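Local coordinates for phosphodiesterase (Candida albicans, PDB 6CPU), which belongs to the cyclic nucleotide phosphodiesterase family of largely helical, metal-binding proteins and holds zinc and magnesium ions, at residues 217-221 / 306-311. Sequence-based numbering, arbitrary orientation.
Sequences HWSFP and PKLDYT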
loop_
_atom_site.group_PDB
_atom_site.type_symbol
_atom_site.label_atom_id
_atom_site.label_comp_id
_atom_site.label_asym_id
_atom_site.label_seq_id
_atom_site.Cartn_x
_atom_site.Cartn_y
_atom_site.Cartn_z
ATOM N N HIS A 217 -15.975 -11.066 -4.468
ATOM C CA HIS A 217 -15.898 -12.130 -3.451
ATOM C C HIS A 217 -15.360 -11.646 -2.106
ATOM O O HIS A 217 -14.359 -10.924 -2.060
ATOM C CB HIS A 217 -14.973 -13.243 -3.916
ATOM C CG HIS A 217 -15.568 -14.141 -4.955
ATOM N ND1 HIS A 217 -15.626 -13.797 -6.289
ATOM C CD2 HIS A 217 -16.118 -15.375 -4.857
ATOM C CE1 HIS A 217 -16.180 -14.785 -6.970
ATOM N NE2 HIS A 217 -16.488 -15.753 -6.124
ATOM N N TRP A 218 -15.985 -12.074 -1.008
ATOM C CA TRP A 218 -15.385 -11.885 0.322
ATOM C C TRP A 218 -14.116 -12.720 0.442
ATOM O O TRP A 218 -13.180 -12.340 1.148
ATOM C CB TRP A 218 -16.353 -12.224 1.465
ATOM C CG TRP A 218 -15.699 -12.071 2.800
ATOM C CD1 TRP A 218 -15.344 -13.064 3.660
ATOM C CD2 TRP A 218 -15.238 -10.848 3.386
ATOM N NE1 TRP A 218 -14.722 -12.534 4.769
ATOM C CE2 TRP A 218 -14.650 -11.174 4.625
ATOM C CE3 TRP A 218 -15.301 -9.504 3.000
ATOM C CZ2 TRP A 218 -14.111 -10.206 5.472
ATOM C CZ3 TRP A 218 -14.766 -8.543 3.845
ATOM C CH2 TRP A 218 -14.187 -8.899 5.066
ATOM N N SER A 219 -14.073 -13.858 -0.245
ATOM C CA SER A 219 -12.850 -14.644 -0.344
ATOM C C SER A 219 -11.950 -14.025 -1.428
ATOM O O SER A 219 -11.678 -14.630 -2.456
ATOM C CB SER A 219 -13.174 -16.105 -0.665
ATOM O OG SER A 219 -12.050 -16.942 -0.429
ATOM N N PHE A 220 -11.478 -12.810 -1.162
ATOM C CA PHE A 220 -10.726 -12.036 -2.139
ATOM C C PHE A 220 -9.397 -12.724 -2.408
ATOM O O PHE A 220 -8.571 -12.835 -1.491
ATOM C CB PHE A 220 -10.508 -10.627 -1.589
ATOM C CG PHE A 220 -9.825 -9.679 -2.548
ATOM C CD1 PHE A 220 -10.348 -9.445 -3.804
ATOM C CD2 PHE A 220 -8.674 -8.990 -2.167
ATOM C CE1 PHE A 220 -9.723 -8.562 -4.682
ATOM C CE2 PHE A 220 -8.049 -8.108 -3.035
ATOM C CZ PHE A 220 -8.575 -7.886 -4.293
ATOM N N PRO A 221 -9.180 -13.205 -3.654
ATOM C CA PRO A 221 -8.039 -14.060 -3.934
ATOM C C PRO A 221 -6.763 -13.247 -4.168
ATOM O O PRO A 221 -6.096 -13.410 -5.192
ATOM C CB PRO A 221 -8.465 -14.784 -5.212
ATOM C CG PRO A 221 -9.258 -13.751 -5.936
ATOM C CD PRO A 221 -10.002 -12.994 -4.865
ATOM N N PRO A 306 -20.757 -14.511 1.884
ATOM C CA PRO A 306 -19.342 -14.249 2.166
ATOM C C PRO A 306 -18.518 -15.495 2.485
ATOM O O PRO A 306 -17.291 -15.424 2.501
ATOM C CB PRO A 306 -19.403 -13.331 3.391
ATOM C CG PRO A 306 -20.647 -13.745 4.095
ATOM C CD PRO A 306 -21.624 -14.133 3.017
ATOM N N LYS A 307 -19.173 -16.631 2.724
ATOM C CA LYS A 307 -18.465 -17.837 3.163
ATOM C C LYS A 307 -17.938 -18.651 1.981
ATOM O O LYS A 307 -17.132 -19.564 2.164
ATOM C CB LYS A 307 -19.366 -18.680 4.085
ATOM C CG LYS A 307 -20.026 -17.830 5.168
ATOM C CD LYS A 307 -20.783 -18.610 6.232
ATOM C CE LYS A 307 -21.657 -17.648 7.034
ATOM N NZ LYS A 307 -22.056 -18.160 8.373
ATOM N N LEU A 308 -18.372 -18.306 0.768
ATOM C CA LEU A 308 -17.964 -19.033 -0.430
ATOM C C LEU A 308 -16.496 -18.803 -0.741
ATOM O O LEU A 308 -15.971 -17.719 -0.496
ATOM C CB LEU A 308 -18.800 -18.603 -1.642
ATOM C CG LEU A 308 -20.299 -18.902 -1.589
ATOM C CD1 LEU A 308 -21.007 -18.323 -2.803
ATOM C CD2 LEU A 308 -20.535 -20.399 -1.496
ATOM N N ASP A 309 -15.836 -19.817 -1.288
ATOM C CA ASP A 309 -14.470 -19.659 -1.775
ATOM C C ASP A 309 -14.508 -18.948 -3.130
ATOM O O ASP A 309 -15.582 -18.778 -3.706
ATOM C CB ASP A 309 -13.778 -21.019 -1.902
ATOM C CG ASP A 309 -12.260 -20.925 -1.764
ATOM O OD1 ASP A 309 -11.709 -19.799 -1.713
ATOM O OD2 ASP A 309 -11.612 -21.984 -1.714
ATOM N N TYR A 310 -13.345 -18.529 -3.628
ATOM C CA TYR A 310 -13.257 -17.844 -4.924
ATOM C C TYR A 310 -13.450 -18.782 -6.109
ATOM O O TYR A 310 -12.780 -19.810 -6.229
ATOM C CB TYR A 310 -11.910 -17.134 -5.065
ATOM C CG TYR A 310 -11.692 -16.510 -6.421
ATOM C CD1 TYR A 310 -12.508 -15.474 -6.870
ATOM C CD2 TYR A 310 -10.671 -16.953 -7.253
ATOM C CE1 TYR A 310 -12.309 -14.895 -8.114
ATOM C CE2 TYR A 310 -10.463 -16.383 -8.497
ATOM C CZ TYR A 310 -11.284 -15.352 -8.917
ATOM O OH TYR A 310 -11.067 -14.793 -10.151
ATOM N N THR A 311 -14.378 -18.408 -6.984
ATOM C CA THR A 311 -14.531 -19.028 -8.288
ATOM C C THR A 311 -14.249 -17.971 -9.366
ATOM O O THR A 311 -14.778 -16.863 -9.301
ATOM C CB THR A 311 -15.961 -19.574 -8.486
ATOM O OG1 THR A 311 -16.324 -20.405 -7.372
ATOM C CG2 THR A 311 -16.037 -20.368 -9.770
HETATM O O HOH W 1 -16.526 -15.118 -1.266
#
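Tyr310 turns its edge to one face of His217 and takes Pro221 on one of its own faces. The pair with His217 is T-shaped, centroids 5.0 Å apart and planes at 77°, with CD1 placed toward the rim of the imidazole. Pro221 CG stands 3.6 Å from the centroid of the phenol ring, almost on the normal, a CH-pi contact that suits proline because its compact pyrrolidine ring can lay C-H groups on the aromatic face. With CG anti to its backbone N (chi1 175°), Tyr310 carries its ring to where the edge meets His217 and the face meets Pro221. The indole of Trp218 receives Pro306 O at its edge, 3.3 Å from CD1, while Pro306 CB packs on Trp218 CB.

One direct hydrogen bond joins the two loops: Ser219 OG donates to Asp309 OD1 (3.2 Å) on the anti side of the carboxylate. Within 306-311, Tyr310 N reaches the same oxygen from the opposite face at 2.8 Å and holds it in place; Arg471 pairs with OD2. A water accepts from Ser219 N and donates to Leu308 O, linking the backbones where Ser219 centres an inverse gamma turn. His217 ND1 bonds to Tyr213 O and Trp218 NE1 to Thr467 O, which should limit rotation of both rings. The loops following helices 205-216 and 276-292 are thus joined by ring contacts, the Ser219-Asp309 bond and the water, while Tyr310 N and Arg471 position the carboxylate, whose positive neighbour would favour its charged form.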